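Local coordinates for protein beta-fructofuranosidase (Bifidobacterium adolescentis, PDB 6NOB) that probably hydrolyses terminal beta-D-fructofuranosides such as sucrose, as a member of glycoside hydrolase family 32, at residues D383-A388 and W407-L412; G446-F451 and R476-R481; Q403-Y408 and G434-Q439. All blocks are in the same frame, centred on the assembly; numbering follows the deposited sequence.

Contact 1. Residues D383-A388 and W407-L412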
loop_
_atom_site.group_PDB
_atom_site.type_symbol
_atom_site.label_atom_id
_atom_site.label_comp_id
_atom_site.label_asym_id
_atom_site.label_seq_id
_atom_site.Cartn_x
_atom_site.Cartn_y
_atom_site.Cartn_z
ATOM N N ASP A 383 7.940 -6.671 20.907
ATOM C CA ASP A 383 8.947 -6.474 21.946
ATOM C C ASP A 383 8.328 -5.937 23.236
ATOM O O ASP A 383 8.891 -5.043 23.877
ATOM C CB ASP A 383 10.066 -5.540 21.454
ATOM C CG ASP A 383 10.687 -5.991 20.125
ATOM O OD1 ASP A 383 11.180 -7.135 20.017
ATOM O OD2 ASP A 383 10.698 -5.182 19.177
ATOM N N GLY A 384 7.164 -6.466 23.618
ATOM C CA GLY A 384 6.536 -6.129 24.884
ATOM C C GLY A 384 5.825 -4.794 24.947
ATOM O O GLY A 384 5.504 -4.338 26.051
ATOM N N VAL A 385 5.558 -4.155 23.810
ATOM C CA VAL A 385 4.922 -2.842 23.772
ATOM C C VAL A 385 3.780 -2.876 22.764
ATOM O O VAL A 385 3.923 -3.439 21.673
ATOM C CB VAL A 385 5.937 -1.733 23.413
ATOM C CG1 VAL A 385 5.225 -0.420 23.113
ATOM C CG2 VAL A 385 6.948 -1.550 24.536
ATOM N N THR A 386 2.643 -2.287 23.137
ATOM C CA THR A 386 1.514 -2.163 22.223
ATOM C C THR A 386 1.722 -0.960 21.310
ATOM O O THR A 386 2.082 0.127 21.775
ATOM C CB THR A 386 0.202 -2.016 22.995
ATOM O OG1 THR A 386 -0.038 -3.196 23.773
ATOM C CG2 THR A 386 -0.963 -1.807 22.033
ATOM N N VAL A 387 1.494 -1.155 20.012
ATOM C CA VAL A 387 1.732 -0.127 19.005
ATOM C C VAL A 387 0.470 0.056 18.174
ATOM O O VAL A 387 -0.109 -0.925 17.693
ATOM C CB VAL A 387 2.921 -0.484 18.092
ATOM C CG1 VAL A 387 3.140 0.610 17.056
ATOM C CG2 VAL A 387 4.185 -0.711 18.918
ATOM N N ALA A 388 0.050 1.307 18.002
ATOM C CA ALA A 388 -1.007 1.666 17.067
ATOM C C ALA A 388 -0.419 2.492 15.932
ATOM O O ALA A 388 0.442 3.350 16.157
ATOM C CB ALA A 388 -2.130 2.447 17.756
ATOM N N TRP A 407 2.735 6.469 14.214
ATOM C CA TRP A 407 2.737 5.343 15.137
ATOM C C TRP A 407 2.661 5.848 16.574
ATOM O O TRP A 407 3.166 6.925 16.902
ATOM C CB TRP A 407 3.974 4.446 14.956
ATOM C CG TRP A 407 5.312 5.107 15.188
ATOM C CD1 TRP A 407 6.162 5.588 14.234
ATOM C CD2 TRP A 407 5.965 5.328 16.450
ATOM N NE1 TRP A 407 7.292 6.104 14.820
ATOM C CE2 TRP A 407 7.196 5.958 16.178
ATOM C CE3 TRP A 407 5.623 5.064 17.781
ATOM C CZ2 TRP A 407 8.089 6.325 17.187
ATOM C CZ3 TRP A 407 6.510 5.433 18.782
ATOM C CH2 TRP A 407 7.728 6.057 18.478
ATOM N N TYR A 408 2.016 5.053 17.425
ATOM C CA TYR A 408 1.831 5.381 18.836
ATOM C C TYR A 408 2.166 4.143 19.653
ATOM O O TYR A 408 1.570 3.083 19.439
ATOM C CB TYR A 408 0.393 5.829 19.130
ATOM C CG TYR A 408 -0.238 6.751 18.104
ATOM C CD1 TYR A 408 -0.688 6.264 16.881
ATOM C CD2 TYR A 408 -0.415 8.103 18.375
ATOM C CE1 TYR A 408 -1.272 7.100 15.953
ATOM C CE2 TYR A 408 -1.001 8.947 17.451
ATOM C CZ TYR A 408 -1.428 8.440 16.242
ATOM O OH TYR A 408 -2.013 9.276 15.317
ATOM N N ALA A 409 3.099 4.273 20.592
ATOM C CA ALA A 409 3.571 3.148 21.387
ATOM C C ALA A 409 3.275 3.380 22.863
ATOM O O ALA A 409 3.431 4.495 23.369
ATOM C CB ALA A 409 5.075 2.919 21.185
ATOM N N GLY A 410 2.854 2.324 23.547
ATOM C CA GLY A 410 2.535 2.445 24.956
ATOM C C GLY A 410 1.990 1.152 25.519
ATOM O O GLY A 410 2.242 0.069 24.987
ATOM N N ASP A 411 1.236 1.278 26.607
ATOM C CA ASP A 411 0.662 0.139 27.310
ATOM C C ASP A 411 -0.849 0.128 27.124
ATOM O O ASP A 411 -1.517 1.141 27.365
ATOM C CB ASP A 411 1.005 0.185 28.800
ATOM C CG ASP A 411 2.479 0.424 29.051
ATOM O OD1 ASP A 411 3.310 -0.095 28.276
ATOM O OD2 ASP A 411 2.809 1.133 30.024
ATOM N N LEU A 412 -1.379 -1.012 26.692
ATOM C CA LEU A 412 -2.820 -1.236 26.658
ATOM C C LEU A 412 -3.319 -1.447 28.082
ATOM O O LEU A 412 -2.969 -2.440 28.726
ATOM C CB LEU A 412 -3.134 -2.447 25.789
ATOM C CG LEU A 412 -4.332 -2.392 24.847
ATOM C CD1 LEU A 412 -4.284 -1.144 23.986
ATOM C CD2 LEU A 412 -4.349 -3.640 23.988
HETATM O O HOH W 1 3.122 -2.725 27.230
HETATM O O HOH W 2 0.317 -3.235 26.364
#
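The ring of Tyr408 meets Ala388 at its edge, where Ala388 O lies near the ring plane, 3.2 Å from Tyr408 CD1. With CG anti to its own carbonyl carbon (chi1 -41°), the ring starts out beside the backbone N, which itself donates to Ala388 O; that oxygen thus meets both the N-H and the ring edge of the same residue. The Trp407 indole has Ala409 N in plane at its edge, while Trp407 CB is 3.9 Å from Ala388 O. Backbone bonds join Ala388 with Tyr408 and Thr386 with Gly410 in both directions, making two hydrogen-bonded antiparallel pairs around the non-hydrogen-bonded pair Val387 and Ala409. Val385 CG1 packs 3.9 Å from Ala409 CB. Thr386, on the same face as Ala388 and Tyr408, crosses Leu412 at about a right angle, Thr386 CG2 being 3.9 Å from Leu412 CD1. Thr386 OG1 bonds to Gln381 and, through a water, to Leu412 N. The two strands form a beta hairpin within one blade of the propeller expected for family 32. Strand 377-382 pairs on one side and strand 418-428 on the other; Leu363 of strand 357-365 packs against Ala388 and Tyr408.

Contact 2. Residues G446-F451 and R476-R481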
loop_
_atom_site.group_PDB
_atom_site.type_symbol
_atom_site.label_atom_id
_atom_site.label_comp_id
_atom_site.label_asym_id
_atom_site.label_seq_id
_atom_site.Cartn_x
_atom_site.Cartn_y
_atom_site.Cartn_z
ATOM N N GLY A 446 6.790 -15.010 13.979
ATOM C CA GLY A 446 6.512 -13.882 14.841
ATOM C C GLY A 446 7.113 -12.563 14.406
ATOM O O GLY A 446 6.961 -11.568 15.129
ATOM N N ARG A 447 7.797 -12.521 13.263
ATOM C CA ARG A 447 8.277 -11.259 12.718
ATOM C C ARG A 447 7.103 -10.346 12.397
ATOM O O ARG A 447 6.136 -10.766 11.757
ATOM C CB ARG A 447 9.094 -11.506 11.451
ATOM C CG ARG A 447 10.587 -11.593 11.649
ATOM C CD ARG A 447 11.305 -11.477 10.312
ATOM N NE ARG A 447 10.605 -12.198 9.252
ATOM C CZ ARG A 447 11.042 -12.294 8.001
ATOM N NH1 ARG A 447 12.186 -11.720 7.647
ATOM N NH2 ARG A 447 10.340 -12.967 7.100
ATOM N N ARG A 448 7.191 -9.093 12.836
ATOM C CA ARG A 448 6.202 -8.075 12.496
ATOM C C ARG A 448 6.675 -7.355 11.236
ATOM O O ARG A 448 7.700 -6.665 11.256
ATOM C CB ARG A 448 6.004 -7.106 13.659
ATOM C CG ARG A 448 5.086 -5.928 13.356
ATOM C CD ARG A 448 3.700 -6.383 12.920
ATOM N NE ARG A 448 3.055 -7.260 13.895
ATOM C CZ ARG A 448 1.787 -7.657 13.818
ATOM N NH1 ARG A 448 1.277 -8.459 14.745
ATOM N NH2 ARG A 448 1.028 -7.257 12.809
ATOM N N ILE A 449 5.931 -7.518 10.144
ATOM C CA ILE A 449 6.317 -7.015 8.830
ATOM C C ILE A 449 5.229 -6.078 8.327
ATOM O O ILE A 449 4.040 -6.404 8.409
ATOM C CB ILE A 449 6.545 -8.168 7.835
ATOM C CG1 ILE A 449 7.555 -9.164 8.409
ATOM C CG2 ILE A 449 7.009 -7.630 6.491
ATOM C CD1 ILE A 449 7.577 -10.498 7.697
ATOM N N VAL A 450 5.636 -4.929 7.791
ATOM C CA VAL A 450 4.709 -3.900 7.333
ATOM C C VAL A 450 4.983 -3.583 5.867
ATOM O O VAL A 450 6.141 -3.508 5.439
ATOM C CB VAL A 450 4.809 -2.624 8.202
ATOM C CG1 VAL A 450 6.239 -2.104 8.242
ATOM C CG2 VAL A 450 3.846 -1.545 7.708
ATOM N N PHE A 451 3.908 -3.420 5.097
ATOM C CA PHE A 451 3.953 -2.903 3.737
ATOM C C PHE A 451 3.279 -1.538 3.680
ATOM O O PHE A 451 2.351 -1.253 4.443
ATOM C CB PHE A 451 3.242 -3.837 2.754
ATOM C CG PHE A 451 4.079 -4.983 2.279
ATOM C CD1 PHE A 451 4.975 -4.819 1.237
ATOM C CD2 PHE A 451 3.949 -6.237 2.855
ATOM C CE1 PHE A 451 5.741 -5.881 0.789
ATOM C CE2 PHE A 451 4.708 -7.302 2.411
ATOM C CZ PHE A 451 5.605 -7.125 1.376
ATOM N N ARG A 476 9.222 -3.981 5.450
ATOM C CA ARG A 476 10.009 -3.549 6.595
ATOM C C ARG A 476 9.655 -4.369 7.830
ATOM O O ARG A 476 8.482 -4.670 8.077
ATOM C CB ARG A 476 9.788 -2.061 6.877
ATOM C CG ARG A 476 10.236 -1.157 5.746
ATOM C CD ARG A 476 9.820 0.287 5.976
ATOM N NE ARG A 476 9.996 1.089 4.768
ATOM C CZ ARG A 476 9.728 2.389 4.685
ATOM N NH1 ARG A 476 9.274 3.041 5.746
ATOM N NH2 ARG A 476 9.916 3.036 3.543
ATOM N N GLU A 477 10.679 -4.732 8.598
ATOM C CA GLU A 477 10.488 -5.390 9.881
ATOM C C GLU A 477 10.407 -4.335 10.976
ATOM O O GLU A 477 11.137 -3.341 10.950
ATOM C CB GLU A 477 11.634 -6.366 10.169
ATOM C CG GLU A 477 11.474 -7.160 11.462
ATOM C CD GLU A 477 12.663 -8.061 11.750
ATOM O OE1 GLU A 477 13.458 -8.316 10.819
ATOM O OE2 GLU A 477 12.800 -8.512 12.908
ATOM N N LEU A 478 9.517 -4.558 11.939
ATOM C CA LEU A 478 9.252 -3.597 12.999
ATOM C C LEU A 478 9.750 -4.117 14.340
ATOM O O LEU A 478 9.578 -5.295 14.667
ATOM C CB LEU A 478 7.757 -3.286 13.093
ATOM C CG LEU A 478 7.129 -2.645 11.856
ATOM C CD1 LEU A 478 5.677 -2.277 12.125
ATOM C CD2 LEU A 478 7.927 -1.426 11.428
ATOM N N HIS A 479 10.363 -3.221 15.112
ATOM C CA HIS A 479 10.722 -3.478 16.498
ATOM C C HIS A 479 10.497 -2.203 17.299
ATOM O O HIS A 479 10.424 -1.104 16.746
ATOM C CB HIS A 479 12.179 -3.951 16.637
ATOM C CG HIS A 479 12.372 -5.402 16.327
ATOM N ND1 HIS A 479 12.055 -6.403 17.224
ATOM C CD2 HIS A 479 12.850 -6.024 15.223
ATOM C CE1 HIS A 479 12.324 -7.577 16.681
ATOM N NE2 HIS A 479 12.807 -7.375 15.467
ATOM N N VAL A 480 10.375 -2.359 18.615
ATOM C CA VAL A 480 10.281 -1.230 19.534
ATOM C C VAL A 480 11.510 -1.259 20.430
ATOM O O VAL A 480 11.705 -2.210 21.197
ATOM C CB VAL A 480 8.991 -1.262 20.368
ATOM C CG1 VAL A 480 9.107 -0.314 21.555
ATOM C CG2 VAL A 480 7.795 -0.887 19.504
ATOM N N ARG A 481 12.339 -0.224 20.325
ATOM C CA ARG A 481 13.563 -0.100 21.108
ATOM C C ARG A 481 13.496 1.192 21.907
ATOM O O ARG A 481 13.392 2.279 21.328
ATOM C CB ARG A 481 14.798 -0.119 20.204
ATOM C CG ARG A 481 14.817 -1.276 19.218
ATOM C CD ARG A 481 16.162 -1.396 18.523
ATOM N NE ARG A 481 16.021 -1.918 17.167
ATOM C CZ ARG A 481 15.995 -3.213 16.863
ATOM N NH1 ARG A 481 15.858 -3.596 15.600
ATOM N NH2 ARG A 481 16.105 -4.124 17.820
HETATM O O HOH W 3 14.089 -9.800 8.941
HETATM O O HOH W 4 9.385 -8.236 14.390
#
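Glu477 reaches from its strand across to Arg447, with CG anti to the backbone N (chi1 -177°) and an extended chain beyond. Its CB and CG pass over Arg448 O, CG at 3.8 Å. Glu477 CD then comes 3.9 Å from Arg447 CD, so the carboxylate rests on the aliphatic part of the arginine, not on its charged end. At the tip, OE1 accepts a hydrogen bond from a water that also bonds Arg447 NH1, and OE2 accepts from His479 NE2 at 2.8 Å, on its anti side and 34° out of the carboxylate plane. An alanine here would probably leave His479 NE2 without its acceptor and break the water bridge to Arg447. Val450 CG1 packs 3.7 Å from Leu478 CD2, and Arg448 CG lies 3.8 Å from Leu478 CB. Three backbone bonds tie the antiparallel strands: Leu478 N to Arg448 O, and both directions between Val450 and Arg476. Arg447 has its direct salt bridges with Asp443 and Glu492, and Glu477 probably adds a weaker attraction through the water. Because His479 ND1 also bonds Asp383, the imidazole sits between two carboxylates, an environment likely to favour its protonated, positively charged form.

Contact 3. Residues Q403-Y408 and G434-Q439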
loop_
_atom_site.group_PDB
_atom_site.type_symbol
_atom_site.label_atom_id
_atom_site.label_comp_id
_atom_site.label_asym_id
_atom_site.label_seq_id
_atom_site.Cartn_x
_atom_site.Cartn_y
_atom_site.Cartn_z
ATOM N N GLN A 403 -0.716 13.997 4.892
ATOM C CA GLN A 403 -1.287 12.705 5.285
ATOM C C GLN A 403 -0.194 11.702 5.665
ATOM O O GLN A 403 -0.062 10.616 5.095
ATOM C CB GLN A 403 -2.204 12.158 4.184
ATOM C CG GLN A 403 -3.361 13.105 3.849
ATOM C CD GLN A 403 -4.483 12.456 3.046
ATOM O OE1 GLN A 403 -5.594 12.988 2.978
ATOM N NE2 GLN A 403 -4.201 11.309 2.435
ATOM N N GLN A 404 0.593 12.097 6.660
ATOM C CA GLN A 404 1.618 11.223 7.205
ATOM C C GLN A 404 0.988 10.097 8.018
ATOM O O GLN A 404 -0.118 10.227 8.549
ATOM C CB GLN A 404 2.578 12.024 8.081
ATOM C CG GLN A 404 3.521 12.912 7.305
ATOM C CD GLN A 404 4.706 12.145 6.756
ATOM O OE1 GLN A 404 4.596 11.454 5.742
ATOM N NE2 GLN A 404 5.846 12.256 7.431
ATOM N N VAL A 405 1.706 8.982 8.107
ATOM C CA VAL A 405 1.289 7.828 8.895
ATOM C C VAL A 405 1.992 7.903 10.244
ATOM O O VAL A 405 3.226 7.966 10.305
ATOM C CB VAL A 405 1.609 6.514 8.168
ATOM C CG1 VAL A 405 1.357 5.327 9.083
ATOM C CG2 VAL A 405 0.782 6.402 6.895
ATOM N N ARG A 406 1.215 7.903 11.324
ATOM C CA ARG A 406 1.737 8.062 12.675
ATOM C C ARG A 406 1.696 6.735 13.423
ATOM O O ARG A 406 0.739 5.966 13.288
ATOM C CB ARG A 406 0.932 9.114 13.446
ATOM C CG ARG A 406 1.570 9.564 14.743
ATOM C CD ARG A 406 1.174 10.992 15.100
ATOM N NE ARG A 406 2.084 11.565 16.089
ATOM C CZ ARG A 406 3.224 12.178 15.788
ATOM N NH1 ARG A 406 3.596 12.305 14.521
ATOM N NH2 ARG A 406 3.996 12.663 16.754
ATOM N N TRP A 407 2.735 6.469 14.214
ATOM C CA TRP A 407 2.737 5.343 15.137
ATOM C C TRP A 407 2.661 5.848 16.574
ATOM O O TRP A 407 3.166 6.925 16.902
ATOM C CB TRP A 407 3.974 4.446 14.956
ATOM C CG TRP A 407 5.312 5.107 15.188
ATOM C CD1 TRP A 407 6.162 5.588 14.234
ATOM C CD2 TRP A 407 5.965 5.328 16.450
ATOM N NE1 TRP A 407 7.292 6.104 14.820
ATOM C CE2 TRP A 407 7.196 5.958 16.178
ATOM C CE3 TRP A 407 5.623 5.064 17.781
ATOM C CZ2 TRP A 407 8.089 6.325 17.187
ATOM C CZ3 TRP A 407 6.510 5.433 18.782
ATOM C CH2 TRP A 407 7.728 6.057 18.478
ATOM N N TYR A 408 2.016 5.053 17.425
ATOM C CA TYR A 408 1.831 5.381 18.836
ATOM C C TYR A 408 2.166 4.143 19.653
ATOM O O TYR A 408 1.570 3.083 19.439
ATOM C CB TYR A 408 0.393 5.829 19.130
ATOM C CG TYR A 408 -0.238 6.751 18.104
ATOM C CD1 TYR A 408 -0.688 6.264 16.881
ATOM C CD2 TYR A 408 -0.415 8.103 18.375
ATOM C CE1 TYR A 408 -1.272 7.100 15.953
ATOM C CE2 TYR A 408 -1.001 8.947 17.451
ATOM C CZ TYR A 408 -1.428 8.440 16.242
ATOM O OH TYR A 408 -2.013 9.276 15.317
ATOM N N GLY A 434 4.351 10.426 0.943
ATOM C CA GLY A 434 3.700 9.478 0.068
ATOM C C GLY A 434 3.756 8.037 0.522
ATOM O O GLY A 434 3.135 7.179 -0.119
ATOM N N TYR A 435 4.494 7.739 1.588
ATOM C CA TYR A 435 4.459 6.419 2.206
ATOM C C TYR A 435 3.159 6.322 2.992
ATOM O O TYR A 435 3.009 6.954 4.042
ATOM C CB TYR A 435 5.682 6.219 3.097
ATOM C CG TYR A 435 5.734 4.894 3.818
ATOM C CD1 TYR A 435 6.190 3.749 3.175
ATOM C CD2 TYR A 435 5.353 4.791 5.149
ATOM C CE1 TYR A 435 6.250 2.532 3.835
ATOM C CE2 TYR A 435 5.418 3.584 5.818
ATOM C CZ TYR A 435 5.864 2.455 5.155
ATOM O OH TYR A 435 5.921 1.251 5.821
ATOM N N TYR A 436 2.207 5.549 2.475
ATOM C CA TYR A 436 0.827 5.642 2.924
ATOM C C TYR A 436 0.211 4.255 3.030
ATOM O O TYR A 436 0.731 3.273 2.493
ATOM C CB TYR A 436 0.002 6.514 1.963
ATOM C CG TYR A 436 -1.277 7.056 2.552
ATOM C CD1 TYR A 436 -1.250 8.043 3.526
ATOM C CD2 TYR A 436 -2.513 6.585 2.125
ATOM C CE1 TYR A 436 -2.418 8.542 4.068
ATOM C CE2 TYR A 436 -3.686 7.079 2.659
ATOM C CZ TYR A 436 -3.632 8.056 3.632
ATOM O OH TYR A 436 -4.797 8.551 4.170
ATOM N N ALA A 437 -0.914 4.194 3.746
ATOM C CA ALA A 437 -1.773 3.011 3.791
ATOM C C ALA A 437 -1.017 1.781 4.293
ATOM O O ALA A 437 -1.044 0.712 3.680
ATOM C CB ALA A 437 -2.401 2.748 2.420
ATOM N N THR A 438 -0.345 1.938 5.429
ATOM C CA THR A 438 0.424 0.840 5.998
ATOM C C THR A 438 -0.497 -0.248 6.532
ATOM O O THR A 438 -1.530 0.035 7.146
ATOM C CB THR A 438 1.320 1.340 7.132
ATOM O OG1 THR A 438 0.519 2.028 8.102
ATOM C CG2 THR A 438 2.381 2.278 6.601
ATOM N N GLN A 439 -0.114 -1.500 6.295
ATOM C CA GLN A 439 -0.711 -2.636 6.978
ATOM C C GLN A 439 0.401 -3.605 7.343
ATOM O O GLN A 439 1.370 -3.758 6.595
ATOM C CB GLN A 439 -1.776 -3.338 6.125
ATOM C CG GLN A 439 -2.539 -4.408 6.899
ATOM C CD GLN A 439 -3.662 -5.036 6.100
ATOM O OE1 GLN A 439 -3.602 -6.212 5.736
ATOM N NE2 GLN A 439 -4.703 -4.255 5.833
HETATM O O HOH W 5 2.083 9.822 3.099
HETATM O O HOH W 6 3.673 8.803 5.960
#
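Gln403 and Tyr436 cross obliquely, their amide and ring planes 22° apart. Tyr436 has CG anti to its backbone N (chi1 -160°), and its ring edge is met in plane by Gln403 O, 3.2 Å from CD1. The glutamine's chain is extended beyond CG. Its CB lies 3.6 Å from Tyr436 CE1, and NE2 ends 3.3 Å from Tyr436 OH, where the angle is too poor for a hydrogen bond. The amide is anchored instead through OE1, which bonds His394 N. A bound PEG fragment lies about 5 Å from the Tyr436 side chain. Val405 fills the other half of the contact with its two methyl groups. CG1, anti to the backbone N (chi1 172°), meets Thr438 tip to tip, 3.5 Å from OG1, while CG2 lies 3.7 Å from Tyr435 O and approaches the Tyr436 ring obliquely. Between Tyr436 and Thr438 the backbone of Ala437 takes a left-handed conformation, and its CB points away from Val405. A water accepts from Val405 N and lies 2.7 Å from Tyr435 O, linking backbones that are not paired as a sheet. The axes of strands 405-408 and 435-439 come within 8.3 Å of each other; the strands belong to different sheets, consistent with packing between successive propeller blades. Val389 of strand 385-396 touches both Val405 and Thr438, and Trp453 of strand 448-454 packs on Tyr436 and Ala437.

In the fold
All three contacts are largely buried, but contact 3 lies nearest the chain's centre, about 10 Å from it, against 16 Å for contact 2 and 22 Å for contact 1. Contacts 1 and 2 each join antiparallel neighbours within one sheet and rely on backbone hydrogen bonds; contact 3 joins the two sheets through side chains and water. It shares strand 405-415 with contact 1, while its strand 435-442 pairs with strand 448-454 of contact 2, Phe451 N bonding Gln439 O. The outer contacts also meet directly: Asp383 also bonds Val480 N, and Val387 packs on Val480. Charged groups gather in contact 2, whereas contact 1 adds mainly apolar packing to its backbone bonds.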